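Local atomic coordinates of uncharacterized protein (PDB entry 3P02), a protein that is of unknown function but joins an N-terminal DUF4973 domain of the E-set clan to a beta-rich C-terminal domain of the BT_3044-like family. Residues S270-F276 and Y289-L295; Y196-R200 and F276-S281; V24-R30 and V148-F154. All coordinates share one frame. Residue numbers count along the deposited sequence, not the author numbering.

Interaction 1 (S270-F276 and Y289-L295); sequences SDIDFDF and YNMKGGL
In antiparallel pairs backbone bonds set the register and side chains can add polar links. Strand 270-276, extended except at Asp-271 (phi/psi 65/35), runs at 163° to strand 289-292, axes 4.6 Å apart at closest. Ile-272/Gly-293, Phe-274/Met-291 and Phe-276/Tyr-289 are hydrogen-bonded pairs, each exchanging two N-to-O bonds. These are arms of the hairpin 262-278/287-302, within the antiparallel sheet of the C-terminal domain. Gly-293, at phi/psi 139/-137, turns the second strand around a corner. On the Asp-273/Asn-290 face, Asn-290 (chi1 t) divides its amide: ND2 donates to Asp-273 OD1 at 3.0 Å and to Asp-275 OD1 at 2.9 Å. Asp-273 OD2 receives Lys-292 NZ at 2.7 Å, a salt bridge, while Asp-275 OD2 is hydrogen-bonded to Tyr-244 OH. A water gives Ile-272 O a further bond of 2.8 Å. On the other face, selenomethionine Met-291 sets CB 4.1 Å from the Phe-274 (chi1 p) ring centroid, a CH-pi contact, and its SE makes oblique Met-aromatic contacts, 5.0 Å from the Phe-274 centroid and 5.1 Å from the Phe-276 centroid.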
loop_
_atom_site.group_PDB
_atom_site.type_symbol
_atom_site.label_atom_id
_atom_site.label_comp_id
_atom_site.label_asym_id
_atom_site.label_seq_id
_atom_site.Cartn_x
_atom_site.Cartn_y
_atom_site.Cartn_z
ATOM N N SER A 270 13.205 17.992 5.783
ATOM C CA SER A 270 13.356 19.413 5.478
ATOM C C SER A 270 14.268 19.623 4.290
ATOM O O SER A 270 14.827 18.659 3.757
ATOM C CB SER A 270 13.909 20.173 6.688
ATOM O OG SER A 270 13.091 20.031 7.841
ATOM N N ASP A 271 14.373 20.872 3.829
ATOM C CA ASP A 271 15.313 21.249 2.779
ATOM C C ASP A 271 15.013 20.592 1.423
ATOM O O ASP A 271 15.919 20.298 0.646
ATOM C CB ASP A 271 16.778 20.982 3.202
ATOM C CG ASP A 271 17.179 21.682 4.472
ATOM O OD1 ASP A 271 16.788 22.849 4.651
ATOM O OD2 ASP A 271 17.778 21.030 5.325
ATOM N N ILE A 272 13.728 20.411 1.125
ATOM C CA ILE A 272 13.309 19.985 -0.218
ATOM C C ILE A 272 13.173 21.265 -1.040
ATOM O O ILE A 272 12.518 22.206 -0.596
ATOM C CB ILE A 272 11.984 19.200 -0.192
ATOM C CG1 ILE A 272 12.143 17.928 0.675
ATOM C CG2 ILE A 272 11.559 18.827 -1.640
ATOM C CD1 ILE A 272 10.742 17.205 0.973
ATOM N N ASP A 273 13.768 21.289 -2.221
ATOM C CA ASP A 273 13.670 22.457 -3.104
ATOM C C ASP A 273 14.035 22.007 -4.503
ATOM O O ASP A 273 15.211 21.789 -4.791
ATOM C CB ASP A 273 14.577 23.614 -2.630
ATOM C CG ASP A 273 14.405 24.923 -3.386
ATOM O OD1 ASP A 273 13.806 24.907 -4.490
ATOM O OD2 ASP A 273 14.859 25.958 -2.873
ATOM N N PHE A 274 13.018 21.804 -5.360
ATOM C CA PHE A 274 13.329 21.382 -6.715
ATOM C C PHE A 274 12.380 21.934 -7.729
ATOM O O PHE A 274 11.170 22.020 -7.494
ATOM C CB PHE A 274 13.370 19.837 -6.847
ATOM C CG PHE A 274 12.055 19.131 -6.550
ATOM C CD1 PHE A 274 11.101 18.934 -7.559
ATOM C CD2 PHE A 274 11.756 18.694 -5.273
ATOM C CE1 PHE A 274 9.883 18.276 -7.293
ATOM C CE2 PHE A 274 10.556 18.007 -5.017
ATOM C CZ PHE A 274 9.621 17.820 -6.028
ATOM N N ASP A 275 12.926 22.210 -8.915
ATOM C CA ASP A 275 12.130 22.553 -10.071
ATOM C C ASP A 275 11.732 21.275 -10.804
ATOM O O ASP A 275 12.486 20.303 -10.814
ATOM C CB ASP A 275 12.902 23.465 -11.051
ATOM C CG ASP A 275 13.159 24.874 -10.588
ATOM O OD1 ASP A 275 12.448 25.342 -9.646
ATOM O OD2 ASP A 275 14.000 25.550 -11.216
ATOM N N PHE A 276 10.576 21.312 -11.479
ATOM C CA PHE A 276 10.133 20.229 -12.347
ATOM C C PHE A 276 9.141 20.807 -13.303
ATOM O O PHE A 276 8.595 21.887 -13.061
ATOM C CB PHE A 276 9.544 19.039 -11.576
ATOM C CG PHE A 276 8.147 19.301 -11.091
ATOM C CD1 PHE A 276 7.922 20.029 -9.918
ATOM C CD2 PHE A 276 7.042 18.838 -11.817
ATOM C CE1 PHE A 276 6.618 20.318 -9.511
ATOM C CE2 PHE A 276 5.744 19.153 -11.421
ATOM C CZ PHE A 276 5.537 19.876 -10.264
ATOM N N TYR A 289 7.281 24.370 -12.785
ATOM C CA TYR A 289 6.981 24.494 -11.380
ATOM C C TYR A 289 8.198 24.298 -10.481
ATOM O O TYR A 289 9.273 23.912 -10.928
ATOM C CB TYR A 289 5.959 23.408 -11.003
ATOM C CG TYR A 289 4.542 23.639 -11.485
ATOM C CD1 TYR A 289 3.829 24.769 -11.086
ATOM C CD2 TYR A 289 3.849 22.640 -12.161
ATOM C CE1 TYR A 289 2.480 24.932 -11.410
ATOM C CE2 TYR A 289 2.503 22.800 -12.515
ATOM C CZ TYR A 289 1.810 23.927 -12.095
ATOM O OH TYR A 289 0.502 24.130 -12.493
ATOM N N ASN A 290 7.961 24.475 -9.191
ATOM C CA ASN A 290 8.930 24.242 -8.128
ATOM C C ASN A 290 8.194 23.748 -6.899
ATOM O O ASN A 290 7.082 24.212 -6.629
ATOM C CB ASN A 290 9.690 25.544 -7.795
ATOM C CG ASN A 290 10.605 25.390 -6.578
ATOM O OD1 ASN A 290 10.186 25.558 -5.418
ATOM N ND2 ASN A 290 11.882 25.138 -6.814
HETATM N N MSE A 291 8.790 22.820 -6.168
HETATM C CA MSE A 291 8.241 22.400 -4.867
HETATM C C MSE A 291 9.302 22.677 -3.833
HETATM O O MSE A 291 10.442 22.260 -4.023
HETATM C CB MSE A 291 7.830 20.914 -4.862
HETATM C CG MSE A 291 6.729 20.672 -5.904
HETATM SE SE MSE A 291 5.875 18.981 -5.678
HETATM C CE MSE A 291 4.757 19.386 -4.218
ATOM N N LYS A 292 8.944 23.403 -2.775
ATOM C CA LYS A 292 9.913 23.763 -1.728
ATOM C C LYS A 292 9.318 23.632 -0.358
ATOM O O LYS A 292 8.207 24.095 -0.097
ATOM C CB LYS A 292 10.391 25.223 -1.942
ATOM C CG LYS A 292 11.430 25.717 -0.926
ATOM C CD LYS A 292 11.976 27.100 -1.313
ATOM C CE LYS A 292 13.054 27.580 -0.344
ATOM N NZ LYS A 292 14.292 26.714 -0.366
ATOM N N GLY A 293 10.098 23.107 0.551
ATOM C CA GLY A 293 9.612 22.996 1.923
ATOM C C GLY A 293 9.992 21.680 2.548
ATOM O O GLY A 293 11.122 21.212 2.393
ATOM N N GLY A 294 9.040 21.099 3.254
ATOM C CA GLY A 294 9.274 19.852 3.940
ATOM C C GLY A 294 8.038 19.008 4.090
ATOM O O GLY A 294 6.952 19.360 3.607
ATOM N N LEU A 295 8.251 17.830 4.676
ATOM C CA LEU A 295 7.217 16.821 4.918
ATOM C C LEU A 295 7.338 16.287 6.317
ATOM O O LEU A 295 8.429 16.294 6.874
ATOM C CB LEU A 295 7.404 15.652 3.945
ATOM C CG LEU A 295 7.295 16.005 2.442
ATOM C CD1 LEU A 295 7.731 14.822 1.567
ATOM C CD2 LEU A 295 5.856 16.402 2.067
HETATM O O HOH W 1 13.504 23.960 1.289
#

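Interaction 2 (Y196-R200 and F276-S281); sequences YAGQR and FVDYTS. With EDO (1,2-ethanediol), chain D.
A tight turn can present one long side chain to a distant strand: here the loop after strand 192-196 meets the end of strand 262-278 in the C-terminal beta domain. Ala-197 to Arg-200 form a type I' beta turn, with Gly-198 at phi/psi 60/37 and Gln-199 at 67/11; a weak bond of 3.3 Å from Arg-200 N to Ala-197 O closes it. The CA atoms of Gly-198 and Asp-278 are 7.0 Å apart, so side chains bridge the gap. Phe-276 (chi1 77°, chi2 -82°) lays its ring under Ala-197, whose CB stands 3.9 Å from the ring centroid and almost on its normal, a CH-pi contact. Arg-200, with chi1 at -92°, chi2 p and chi3 t, folds back so that NH1 donates to Gly-198 O at 3.0 Å and to Asp-278 OD2 at 2.9 Å, the latter in a salt bridge. Arg-200 NH2 adds a weak bond of 3.2 Å to Asp-278 OD1 and a salt bridge to Asp-206. A 1,2-ethanediol, probably from the crystallisation liquor, donates from O1 to Gly-198 O at 2.5 Å and from O2 to Gln-199 OE1 at 2.6 Å. Asp-278 (chi1 t) forms an Asx turn, its OD1 accepting Thr-280 N at 3.1 Å and Ser-281 N at 2.9 Å, while Ser-281 OG donates to OD2 at 2.6 Å. Asp-278 and Asp-206 thus share the charge of Arg-200, linking the 197-200 turn to the loop after strand 262-278.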
loop_
_atom_site.group_PDB
_atom_site.type_symbol
_atom_site.label_atom_id
_atom_site.label_comp_id
_atom_site.label_asym_id
_atom_site.label_seq_id
_atom_site.Cartn_x
_atom_site.Cartn_y
_atom_site.Cartn_z
ATOM N N TYR A 196 4.849 11.576 -5.539
ATOM C CA TYR A 196 4.644 12.171 -6.852
ATOM C C TYR A 196 4.659 13.696 -6.777
ATOM O O TYR A 196 3.980 14.277 -5.935
ATOM C CB TYR A 196 3.290 11.738 -7.458
ATOM C CG TYR A 196 3.101 10.242 -7.565
ATOM C CD1 TYR A 196 3.865 9.482 -8.448
ATOM C CD2 TYR A 196 2.151 9.585 -6.782
ATOM C CE1 TYR A 196 3.697 8.095 -8.543
ATOM C CE2 TYR A 196 1.943 8.211 -6.899
ATOM C CZ TYR A 196 2.718 7.471 -7.778
ATOM O OH TYR A 196 2.495 6.123 -7.861
ATOM N N ALA A 197 5.379 14.330 -7.697
ATOM C CA ALA A 197 5.365 15.770 -7.814
ATOM C C ALA A 197 4.036 16.251 -8.461
ATOM O O ALA A 197 3.296 15.443 -9.052
ATOM C CB ALA A 197 6.546 16.225 -8.677
ATOM N N GLY A 198 3.780 17.568 -8.384
ATOM C CA GLY A 198 2.649 18.175 -9.090
ATOM C C GLY A 198 1.251 17.701 -8.765
ATOM O O GLY A 198 0.395 17.620 -9.663
ATOM N N GLN A 199 1.010 17.410 -7.481
ATOM C CA GLN A 199 -0.283 16.985 -6.924
ATOM C C GLN A 199 -0.728 15.601 -7.409
ATOM O O GLN A 199 -1.855 15.187 -7.121
ATOM C CB GLN A 199 -1.388 18.024 -7.181
ATOM C CG GLN A 199 -1.287 19.204 -6.261
ATOM C CD GLN A 199 -2.553 20.010 -6.251
ATOM O OE1 GLN A 199 -3.040 20.434 -7.296
ATOM N NE2 GLN A 199 -3.080 20.268 -5.061
ATOM N N ARG A 200 0.168 14.850 -8.067
ATOM C CA ARG A 200 -0.195 13.506 -8.514
ATOM C C ARG A 200 -0.375 12.573 -7.302
ATOM O O ARG A 200 0.207 12.764 -6.223
ATOM C CB ARG A 200 0.855 12.933 -9.499
ATOM C CG ARG A 200 0.569 13.207 -10.991
ATOM C CD ARG A 200 0.433 14.697 -11.304
ATOM N NE ARG A 200 0.311 14.920 -12.736
ATOM C CZ ARG A 200 0.453 16.106 -13.321
ATOM N NH1 ARG A 200 0.643 17.202 -12.588
ATOM N NH2 ARG A 200 0.366 16.216 -14.637
ATOM N N PHE A 276 10.576 21.312 -11.479
ATOM C CA PHE A 276 10.133 20.229 -12.347
ATOM C C PHE A 276 9.141 20.807 -13.303
ATOM O O PHE A 276 8.595 21.887 -13.061
ATOM C CB PHE A 276 9.544 19.039 -11.576
ATOM C CG PHE A 276 8.147 19.301 -11.091
ATOM C CD1 PHE A 276 7.922 20.029 -9.918
ATOM C CD2 PHE A 276 7.042 18.838 -11.817
ATOM C CE1 PHE A 276 6.618 20.318 -9.511
ATOM C CE2 PHE A 276 5.744 19.153 -11.421
ATOM C CZ PHE A 276 5.537 19.876 -10.264
ATOM N N VAL A 277 8.869 20.069 -14.377
ATOM C CA VAL A 277 7.933 20.517 -15.388
ATOM C C VAL A 277 6.712 19.594 -15.421
ATOM O O VAL A 277 6.877 18.361 -15.398
ATOM C CB VAL A 277 8.667 20.537 -16.764
ATOM C CG1 VAL A 277 7.711 20.840 -17.911
ATOM C CG2 VAL A 277 9.829 21.529 -16.757
ATOM N N ASP A 278 5.523 20.180 -15.521
ATOM C CA ASP A 278 4.293 19.447 -15.730
ATOM C C ASP A 278 4.055 19.547 -17.241
ATOM O O ASP A 278 3.692 20.623 -17.742
ATOM C CB ASP A 278 3.142 20.038 -14.918
ATOM C CG ASP A 278 1.807 19.370 -15.186
ATOM O OD1 ASP A 278 1.658 18.707 -16.266
ATOM O OD2 ASP A 278 0.899 19.509 -14.341
ATOM N N TYR A 279 4.336 18.473 -17.983
ATOM C CA TYR A 279 4.215 18.513 -19.440
ATOM C C TYR A 279 2.985 17.724 -19.922
ATOM O O TYR A 279 2.881 17.419 -21.110
ATOM C CB TYR A 279 5.530 17.974 -20.079
ATOM C CG TYR A 279 5.829 16.526 -19.737
ATOM C CD1 TYR A 279 6.450 16.184 -18.535
ATOM C CD2 TYR A 279 5.518 15.496 -20.629
ATOM C CE1 TYR A 279 6.689 14.854 -18.200
ATOM C CE2 TYR A 279 5.797 14.169 -20.325
ATOM C CZ TYR A 279 6.391 13.851 -19.112
ATOM O OH TYR A 279 6.650 12.536 -18.788
ATOM N N THR A 280 2.051 17.360 -18.993
ATOM C CA THR A 280 0.912 16.528 -19.397
ATOM C C THR A 280 -0.453 17.078 -18.972
ATOM O O THR A 280 -1.444 16.647 -19.566
ATOM C CB THR A 280 1.078 15.086 -18.839
ATOM O OG1 THR A 280 1.271 15.155 -17.423
ATOM C CG2 THR A 280 2.270 14.338 -19.462
ATOM N N SER A 281 -0.537 17.976 -17.963
ATOM C CA SER A 281 -1.854 18.502 -17.512
ATOM C C SER A 281 -2.547 19.361 -18.542
ATOM O O SER A 281 -3.783 19.315 -18.656
ATOM C CB SER A 281 -1.700 19.375 -16.269
ATOM O OG SER A 281 -1.372 18.586 -15.148
HETATM C C1 EDO D . -1.040 20.288 -11.155
HETATM O O1 EDO D . -1.457 18.977 -10.759
HETATM C C2 EDO D . -0.803 21.163 -9.930
HETATM O O2 EDO D . -2.057 21.635 -9.419
#

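Interaction 3 (V24-R30 and V148-F154); sequences VTDVHVR and VLRPILF
Immunoglobulin-like sandwiches often pair an early strand in parallel with their last one, and this contact is consistent with that scheme in an E-set-type domain. Strand 25-30 runs beside 148-154 at 31°, axes 4.5 Å apart at closest, in exact step from Val-24/Val-148 to Arg-30/Phe-154. Phe-154 buries the most surface. Its N donates to Val-29 O at 3.0 Å, and with chi1 p its ring swings back across the pair: Arg-30 CB lies 4.0 Å from the ring centroid in a CH-pi contact, and Phe-154 CE2 sits over the face of the guanidinium, 3.6 Å from Arg-30 NH2. The same NH2 forms a salt bridge with Asp-307, and Trp-316 and Trp-317 close around the phenylalanine ring. Ile-152 comes next, with Arg-30 and Val-29 close behind. Its N donates to Val-27 O at 2.8 Å and its O accepts Val-29 N at 2.9 Å. The Ile-152 side chain (chi1 and chi2 both m) packs by CB against the edge of the His-28 ring, 3.9 Å from CD2, and by CG1 on Asp-26 CB at 3.8 Å. On the reverse face, Val-27 and Leu-149 meet Tyr-39 of the opposing sheet. Pro-151, without an amide proton, falls where the ladder to 24-30 asks for none. At the start of the pairing a water joins Thr-25 OG1, 2.9 Å away, to Val-148 N at 3.2 Å.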
loop_
_atom_site.group_PDB
_atom_site.type_symbol
_atom_site.label_atom_id
_atom_site.label_comp_id
_atom_site.label_asym_id
_atom_site.label_seq_id
_atom_site.Cartn_x
_atom_site.Cartn_y
_atom_site.Cartn_z
ATOM N N VAL A 24 -11.551 -5.094 -1.093
ATOM C CA VAL A 24 -10.332 -5.874 -0.898
ATOM C C VAL A 24 -9.949 -5.886 0.582
ATOM O O VAL A 24 -10.322 -4.982 1.337
ATOM C CB VAL A 24 -9.141 -5.385 -1.804
ATOM C CG1 VAL A 24 -9.554 -5.318 -3.274
ATOM C CG2 VAL A 24 -8.591 -4.042 -1.358
ATOM N N THR A 25 -9.152 -6.891 0.963
ATOM C CA THR A 25 -8.560 -7.013 2.288
ATOM C C THR A 25 -7.099 -6.613 2.162
ATOM O O THR A 25 -6.368 -7.210 1.370
ATOM C CB THR A 25 -8.709 -8.429 2.846
ATOM O OG1 THR A 25 -10.095 -8.672 3.095
ATOM C CG2 THR A 25 -7.914 -8.628 4.141
ATOM N N ASP A 26 -6.677 -5.614 2.939
ATOM C CA ASP A 26 -5.290 -5.170 2.889
ATOM C C ASP A 26 -4.405 -6.089 3.691
ATOM O O ASP A 26 -4.774 -6.520 4.785
ATOM C CB ASP A 26 -5.156 -3.737 3.439
ATOM C CG ASP A 26 -5.846 -2.674 2.609
ATOM O OD1 ASP A 26 -6.144 -2.942 1.410
ATOM O OD2 ASP A 26 -6.032 -1.553 3.132
ATOM N N VAL A 27 -3.232 -6.398 3.128
ATOM C CA VAL A 27 -2.236 -7.263 3.764
ATOM C C VAL A 27 -1.003 -6.407 3.961
ATOM O O VAL A 27 -0.374 -6.002 2.988
ATOM C CB VAL A 27 -1.957 -8.529 2.896
ATOM C CG1 VAL A 27 -0.829 -9.361 3.509
ATOM C CG2 VAL A 27 -3.226 -9.389 2.762
ATOM N N HIS A 28 -0.658 -6.114 5.215
ATOM C CA HIS A 28 0.441 -5.205 5.503
ATOM C C HIS A 28 1.770 -5.935 5.500
ATOM O O HIS A 28 1.991 -6.834 6.312
ATOM C CB HIS A 28 0.194 -4.540 6.862
ATOM C CG HIS A 28 -1.106 -3.813 6.930
ATOM N ND1 HIS A 28 -1.875 -3.834 8.074
ATOM C CD2 HIS A 28 -1.744 -3.080 5.982
ATOM C CE1 HIS A 28 -2.933 -3.095 7.799
ATOM N NE2 HIS A 28 -2.902 -2.633 6.546
ATOM N N VAL A 29 2.665 -5.544 4.580
ATOM C CA VAL A 29 3.938 -6.245 4.399
ATOM C C VAL A 29 5.121 -5.294 4.608
ATOM O O VAL A 29 5.327 -4.380 3.798
ATOM C CB VAL A 29 4.029 -6.943 3.002
ATOM C CG1 VAL A 29 5.347 -7.736 2.890
ATOM C CG2 VAL A 29 2.816 -7.877 2.757
ATOM N N ARG A 30 5.955 -5.577 5.627
ATOM C CA ARG A 30 7.153 -4.756 5.839
ATOM C C ARG A 30 8.237 -5.047 4.818
ATOM O O ARG A 30 8.600 -6.209 4.624
ATOM C CB ARG A 30 7.744 -4.938 7.245
ATOM C CG ARG A 30 8.937 -3.985 7.433
ATOM C CD ARG A 30 9.545 -4.065 8.791
ATOM N NE ARG A 30 8.795 -3.303 9.791
ATOM C CZ ARG A 30 8.948 -2.009 10.052
ATOM N NH1 ARG A 30 9.706 -1.248 9.264
ATOM N NH2 ARG A 30 8.270 -1.445 11.037
ATOM N N VAL A 148 -10.245 -11.042 -1.972
ATOM C CA VAL A 148 -9.302 -10.311 -2.817
ATOM C C VAL A 148 -8.308 -9.640 -1.887
ATOM O O VAL A 148 -8.711 -8.787 -1.089
ATOM C CB VAL A 148 -9.969 -9.299 -3.759
ATOM C CG1 VAL A 148 -8.895 -8.608 -4.614
ATOM C CG2 VAL A 148 -11.001 -9.984 -4.642
ATOM N N LEU A 149 -7.023 -10.009 -1.984
ATOM C CA LEU A 149 -6.013 -9.482 -1.076
ATOM C C LEU A 149 -5.149 -8.455 -1.763
ATOM O O LEU A 149 -4.640 -8.724 -2.856
ATOM C CB LEU A 149 -5.125 -10.610 -0.536
ATOM C CG LEU A 149 -5.857 -11.823 0.057
ATOM C CD1 LEU A 149 -4.828 -12.857 0.497
ATOM C CD2 LEU A 149 -6.723 -11.395 1.277
ATOM N N ARG A 150 -4.977 -7.290 -1.113
ATOM C CA ARG A 150 -4.159 -6.195 -1.634
ATOM C C ARG A 150 -2.912 -6.028 -0.773
ATOM O O ARG A 150 -3.058 -5.579 0.368
ATOM C CB ARG A 150 -4.967 -4.886 -1.631
ATOM C CG ARG A 150 -4.576 -3.963 -2.767
ATOM C CD ARG A 150 -4.516 -2.518 -2.367
ATOM N NE ARG A 150 -3.307 -1.892 -2.898
ATOM C CZ ARG A 150 -3.101 -0.585 -2.952
ATOM N NH1 ARG A 150 -4.031 0.260 -2.523
ATOM N NH2 ARG A 150 -1.966 -0.111 -3.436
ATOM N N PRO A 151 -1.678 -6.346 -1.260
ATOM C CA PRO A 151 -0.507 -6.098 -0.404
ATOM C C PRO A 151 -0.223 -4.596 -0.275
ATOM O O PRO A 151 -0.254 -3.849 -1.273
ATOM C CB PRO A 151 0.648 -6.811 -1.114
ATOM C CG PRO A 151 0.210 -6.935 -2.559
ATOM C CD PRO A 151 -1.298 -6.912 -2.581
ATOM N N ILE A 152 0.039 -4.154 0.969
ATOM C CA ILE A 152 0.392 -2.770 1.301
ATOM C C ILE A 152 1.807 -2.802 1.846
ATOM O O ILE A 152 1.989 -3.282 2.962
ATOM C CB ILE A 152 -0.611 -2.156 2.331
ATOM C CG1 ILE A 152 -2.069 -2.224 1.826
ATOM C CG2 ILE A 152 -0.230 -0.714 2.742
ATOM C CD1 ILE A 152 -2.318 -1.488 0.452
ATOM N N LEU A 153 2.792 -2.336 1.078
ATOM C CA LEU A 153 4.162 -2.327 1.565
ATOM C C LEU A 153 4.350 -1.185 2.569
ATOM O O LEU A 153 3.738 -0.117 2.410
ATOM C CB LEU A 153 5.118 -2.105 0.389
ATOM C CG LEU A 153 5.353 -3.303 -0.523
ATOM C CD1 LEU A 153 5.950 -2.828 -1.836
ATOM C CD2 LEU A 153 6.226 -4.344 0.171
ATOM N N PHE A 154 5.238 -1.388 3.556
ATOM C CA PHE A 154 5.570 -0.288 4.446
ATOM C C PHE A 154 7.010 -0.427 4.889
ATOM O O PHE A 154 7.560 -1.525 4.865
ATOM C CB PHE A 154 4.623 -0.168 5.662
ATOM C CG PHE A 154 4.733 -1.254 6.711
ATOM C CD1 PHE A 154 4.163 -2.505 6.502
ATOM C CD2 PHE A 154 5.344 -1.002 7.936
ATOM C CE1 PHE A 154 4.168 -3.472 7.508
ATOM C CE2 PHE A 154 5.366 -1.976 8.940
ATOM C CZ PHE A 154 4.779 -3.213 8.718
HETATM O O HOH W 2 -11.299 -10.094 0.907
#

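How the interactions relate
The three contacts show how one chain builds two beta-rich units, of which the first includes a parallel pair. Interaction 3 comes first along the sequence, pairing a strand near the N-terminus with strand 146-154 and so joining it to the mixed sheet of the first unit. Interactions 1 and 2 follow, in the C-terminal domain, with their segments alternating along the chain. Their centres are 13 Å apart; they share Phe-276 on strand 262-278 and touch directly, Phe-274 CE1 lying 4.2 Å from Ala-197 CB and Met-291 SE 3.9 Å from Ala-197 CA, so hairpin and turn contribute to one apolar cluster. Interaction 3 stands apart, its centre about 30 Å from that of interaction 1 and about 28 Å from that of interaction 2, touching neither.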